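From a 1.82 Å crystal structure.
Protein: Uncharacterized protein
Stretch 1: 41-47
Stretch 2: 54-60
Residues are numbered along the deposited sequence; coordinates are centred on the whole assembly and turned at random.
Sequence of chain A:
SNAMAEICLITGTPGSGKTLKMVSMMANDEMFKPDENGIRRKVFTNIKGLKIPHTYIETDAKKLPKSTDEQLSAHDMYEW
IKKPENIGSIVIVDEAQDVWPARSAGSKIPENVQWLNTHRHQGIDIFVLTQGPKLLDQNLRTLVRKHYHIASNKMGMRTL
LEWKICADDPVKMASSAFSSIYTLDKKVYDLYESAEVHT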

ATOM      1  N   ARG A  41       4.371   2.793  15.143  1.00 20.80           N
ATOM      2  CA  ARG A  41       5.288   2.322  14.098  1.00 22.60           C
ATOM      3  C   ARG A  41       5.491   3.449  13.070  1.00 23.15           C
ATOM      4  O   ARG A  41       4.547   4.164  12.745  1.00 21.48           O
ATOM      5  CB  ARG A  41       4.708   1.076  13.400  1.00 22.31           C
ATOM      6  CG  ARG A  41       4.613  -0.090  14.375  1.00 24.24           C
ATOM      7  CD  ARG A  41       3.851  -1.242  13.754  1.00 24.42           C
ATOM      8  NE  ARG A  41       4.549  -1.793  12.604  1.00 23.38           N
ATOM      9  CZ  ARG A  41       4.074  -2.778  11.840  1.00 26.20           C
ATOM     10  NH1 ARG A  41       2.893  -3.321  12.114  1.00 23.90           N
ATOM     11  NH2 ARG A  41       4.767  -3.204  10.776  1.00 24.68           N
ATOM     12  N   LYS A  42       6.737   3.625  12.624  1.00 23.00           N
ATOM     13  CA  LYS A  42       7.069   4.640  11.641  1.00 24.93           C
ATOM     14  C   LYS A  42       6.328   4.319  10.338  1.00 24.87           C
ATOM     15  O   LYS A  42       6.274   3.154   9.944  1.00 26.18           O
ATOM     16  CB  LYS A  42       8.577   4.634  11.398  1.00 25.48           C
ATOM     17  CG  LYS A  42       9.056   5.693  10.450  1.00 27.54           C
ATOM     18  CD  LYS A  42      10.608   5.800  10.487  1.00 25.90           C
ATOM     19  CE  LYS A  42      11.070   7.046   9.724  1.00 29.22           C
ATOM     20  NZ  LYS A  42      12.562   7.118   9.470  1.00 29.62           N
ATOM     21  N   VAL A  43       5.745   5.342   9.706  1.00 25.03           N
ATOM     22  CA  VAL A  43       4.997   5.217   8.434  1.00 24.35           C
ATOM     23  C   VAL A  43       5.752   5.927   7.284  1.00 24.56           C
ATOM     24  O   VAL A  43       6.124   7.090   7.409  1.00 24.66           O
ATOM     25  CB  VAL A  43       3.551   5.781   8.570  1.00 24.89           C
ATOM     26  CG1 VAL A  43       2.749   5.662   7.238  1.00 21.60           C
ATOM     27  CG2 VAL A  43       2.769   5.050   9.683  1.00 24.31           C
ATOM     28  N   PHE A  44       6.031   5.202   6.207  1.00 23.22           N
ATOM     29  CA  PHE A  44       6.611   5.798   4.991  1.00 23.26           C
ATOM     30  C   PHE A  44       5.497   5.852   3.974  1.00 23.51           C
ATOM     31  O   PHE A  44       4.810   4.849   3.760  1.00 22.58           O
ATOM     32  CB  PHE A  44       7.758   4.932   4.448  1.00 23.81           C
ATOM     33  CG  PHE A  44       8.956   4.846   5.386  1.00 23.91           C
ATOM     34  CD1 PHE A  44       9.109   3.771   6.255  1.00 25.50           C
ATOM     35  CD2 PHE A  44       9.935   5.832   5.348  1.00 24.02           C
ATOM     36  CE1 PHE A  44      10.227   3.690   7.114  1.00 27.59           C
ATOM     37  CE2 PHE A  44      11.053   5.776   6.212  1.00 27.42           C
ATOM     38  CZ  PHE A  44      11.189   4.696   7.087  1.00 28.00           C
ATOM     39  N   THR A  45       5.284   7.003   3.351  1.00 23.31           N
ATOM     40  CA  THR A  45       4.246   7.062   2.329  1.00 24.18           C
ATOM     41  C   THR A  45       4.488   8.176   1.352  1.00 24.55           C
ATOM     42  O   THR A  45       5.277   9.074   1.627  1.00 25.14           O
ATOM     43  CB  THR A  45       2.811   7.131   2.946  1.00 23.42           C
ATOM     44  OG1 THR A  45       1.810   6.974   1.927  1.00 24.99           O
ATOM     45  CG2 THR A  45       2.586   8.431   3.724  1.00 26.76           C
ATOM     46  N   ASN A  46       3.832   8.090   0.191  1.00 24.43           N
ATOM     47  CA  ASN A  46       3.832   9.174  -0.796  1.00 24.75           C
ATOM     48  C   ASN A  46       2.471   9.891  -0.823  1.00 24.81           C
ATOM     49  O   ASN A  46       2.259  10.758  -1.665  1.00 24.68           O
ATOM     50  CB  ASN A  46       4.212   8.657  -2.213  1.00 24.08           C
ATOM     51  CG  ASN A  46       3.223   7.629  -2.762  1.00 23.52           C
ATOM     52  OD1 ASN A  46       2.658   6.829  -2.017  1.00 20.60           O
ATOM     53  ND2 ASN A  46       3.012   7.646  -4.090  1.00 22.06           N
ATOM     54  N   ILE A  47       1.537   9.508   0.063  1.00 25.71           N
ATOM     55  CA  ILE A  47       0.208  10.126   0.059  1.00 26.26           C
ATOM     56  C   ILE A  47       0.290  11.586   0.500  1.00 27.44           C
ATOM     57  O   ILE A  47       0.810  11.860   1.567  1.00 26.49           O
ATOM     58  CB  ILE A  47      -0.795   9.385   0.952  1.00 27.03           C
ATOM     59  CG1 ILE A  47      -1.162   8.007   0.329  1.00 27.00           C
ATOM     60  CG2 ILE A  47      -2.091  10.180   1.082  1.00 26.40           C
ATOM     61  CD1 ILE A  47      -1.832   7.121   1.322  1.00 30.65           C
ATOM     62  N   HIS A  54       4.333  11.004   9.313  1.00 25.99           N
ATOM     63  CA  HIS A  54       4.873   9.994   8.426  1.00 25.33           C
ATOM     64  C   HIS A  54       6.149  10.545   7.814  1.00 25.08           C
ATOM     65  O   HIS A  54       6.465  11.731   7.954  1.00 24.76           O
ATOM     66  CB  HIS A  54       3.850   9.628   7.316  1.00 25.72           C
ATOM     67  CG  HIS A  54       3.492  10.784   6.439  1.00 25.59           C
ATOM     68  ND1 HIS A  54       2.644  11.788   6.853  1.00 27.82           N
ATOM     69  CD2 HIS A  54       3.916  11.132   5.202  1.00 25.79           C
ATOM     70  CE1 HIS A  54       2.551  12.700   5.902  1.00 27.63           C
ATOM     71  NE2 HIS A  54       3.315  12.327   4.890  1.00 27.29           N
ATOM     72  N   THR A  55       6.890   9.677   7.150  1.00 24.76           N
ATOM     73  CA  THR A  55       8.026  10.090   6.348  1.00 24.55           C
ATOM     74  C   THR A  55       7.678   9.976   4.874  1.00 24.94           C
ATOM     75  O   THR A  55       7.226   8.917   4.439  1.00 24.45           O
ATOM     76  CB  THR A  55       9.220   9.207   6.660  1.00 24.61           C
ATOM     77  OG1 THR A  55       9.517   9.341   8.056  1.00 24.96           O
ATOM     78  CG2 THR A  55      10.405   9.604   5.832  1.00 24.25           C
ATOM     79  N   TYR A  56       7.882  11.065   4.126  1.00 25.15           N
ATOM     80  CA  TYR A  56       7.632  11.090   2.681  1.00 25.45           C
ATOM     81  C   TYR A  56       8.630  10.236   1.913  1.00 25.68           C
ATOM     82  O   TYR A  56       9.844  10.313   2.142  1.00 25.46           O
ATOM     83  CB  TYR A  56       7.661  12.521   2.121  1.00 25.78           C
ATOM     84  CG  TYR A  56       7.374  12.607   0.631  1.00 26.57           C
ATOM     85  CD1 TYR A  56       8.410  12.836  -0.284  1.00 26.98           C
ATOM     86  CD2 TYR A  56       6.065  12.450   0.128  1.00 27.31           C
ATOM     87  CE1 TYR A  56       8.169  12.912  -1.645  1.00 29.55           C
ATOM     88  CE2 TYR A  56       5.817  12.522  -1.253  1.00 28.37           C
ATOM     89  CZ  TYR A  56       6.877  12.753  -2.124  1.00 28.83           C
ATOM     90  OH  TYR A  56       6.668  12.825  -3.479  1.00 27.59           O
ATOM     91  N   ILE A  57       8.107   9.437   0.980  1.00 25.60           N
ATOM     92  CA  ILE A  57       8.948   8.745   0.001  1.00 25.63           C
ATOM     93  C   ILE A  57       8.617   9.183  -1.434  1.00 25.74           C
ATOM     94  O   ILE A  57       7.438   9.279  -1.812  1.00 24.64           O
ATOM     95  CB  ILE A  57       8.882   7.195   0.162  1.00 25.92           C
ATOM     96  CG1 ILE A  57       7.439   6.660   0.107  1.00 26.55           C
ATOM     97  CG2 ILE A  57       9.519   6.789   1.474  1.00 25.40           C
ATOM     98  CD1 ILE A  57       7.338   5.097   0.165  1.00 25.74           C
ATOM     99  N   GLU A  58       9.665   9.447  -2.220  1.00 24.66           N
ATOM    100  CA  GLU A  58       9.531   9.841  -3.625  1.00 25.51           C
ATOM    101  C   GLU A  58       9.384   8.624  -4.531  1.00 25.24           C
ATOM    102  O   GLU A  58      10.257   7.749  -4.562  1.00 24.90           O
ATOM    103  CB  GLU A  58      10.755  10.664  -4.093  1.00 25.02           C
ATOM    104  CG  GLU A  58      10.616  11.251  -5.505  1.00 26.20           C
ATOM    105  CD  GLU A  58       9.264  11.933  -5.705  1.00 27.60           C
ATOM    106  OE1 GLU A  58       9.008  12.964  -5.052  1.00 27.76           O
ATOM    107  OE2 GLU A  58       8.436  11.407  -6.483  1.00 27.47           O
ATOM    108  N   THR A  59       8.281   8.566  -5.264  1.00 26.13           N
ATOM    109  CA  THR A  59       8.043   7.449  -6.165  1.00 27.40           C
ATOM    110  C   THR A  59       8.337   7.738  -7.643  1.00 29.22           C
ATOM    111  O   THR A  59       8.327   6.797  -8.472  1.00 28.89           O
ATOM    112  CB  THR A  59       6.591   6.908  -6.046  1.00 27.15           C
ATOM    113  OG1 THR A  59       5.670   7.946  -6.368  1.00 25.65           O
ATOM    114  CG2 THR A  59       6.322   6.417  -4.640  1.00 24.99           C
ATOM    115  N   ASP A  60       8.591   9.003  -7.981  1.00 30.04           N
ATOM    116  CA  ASP A  60       8.895   9.356  -9.377  1.00 31.96           C
ATOM    117  C   ASP A  60      10.398   9.225  -9.587  1.00 33.08           C
ATOM    118  O   ASP A  60      11.178  10.024  -9.073  1.00 32.23           O
ATOM    119  CB  ASP A  60       8.395  10.758  -9.728  1.00 32.28           C
ATOM    120  CG  ASP A  60       8.585  11.114 -11.222  1.00 34.99           C
ATOM    121  OD1 ASP A  60       9.339  10.429 -11.943  1.00 35.34           O
ATOM    122  OD2 ASP A  60       7.962  12.102 -11.666  1.00 36.80           O
TER
HETATM  123  O   HOH W   1       4.034  10.019  -5.485  1.00 39.41           O

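A strand at 43-45 and a parallel strand starting at Thr-55 pair here through backbone hydrogen bonds, with 516 Å² buried between the stretches. His-54 precedes the pairing: its CA-to-CB bond points toward stretch 1, and its imidazole CD2 lies 3.4 Å from the methyl CG2 of Thr-45, a packing contact. Thr-55 anchors the register with both backbone polar atoms. Thr-55 N donates to Val-43 O (2.7 Å, 173° at the hydrogen), and Thr-55 O accepts from Thr-45 N (2.9 Å, 159°). One residue thus bonds to two that flank its partner Phe-44, the signature of a parallel bridge. Its side chain shares a face with Phe-44, whose CD2 sits 3.7 Å from Thr-55 CB; the compact, beta-branched threonine fits beside the larger ring. Tyr-56 projects to the other face with Thr-45, and its ring reaches Asn-46, CE2 to CA 3.9 Å. Ile-57 N extends the ladder to Thr-45 O (2.9 Å, 158°), while Ile-57 CG2 meets Phe-44 CB at 3.9 Å, an apolar contact suited to two buried hydrocarbon side chains. The CA-to-CB bond of Glu-58 points away from stretch 1, and Glu-58 accepts from Tyr-56 OH through OE1 (2.8 Å). Finally, the CA-to-CB bond of Thr-59 points toward stretch 1: a water bridges Thr-59 OG1 (2.8 Å from the water O) and Asn-46 ND2 (2.9 Å), accepting from the amide.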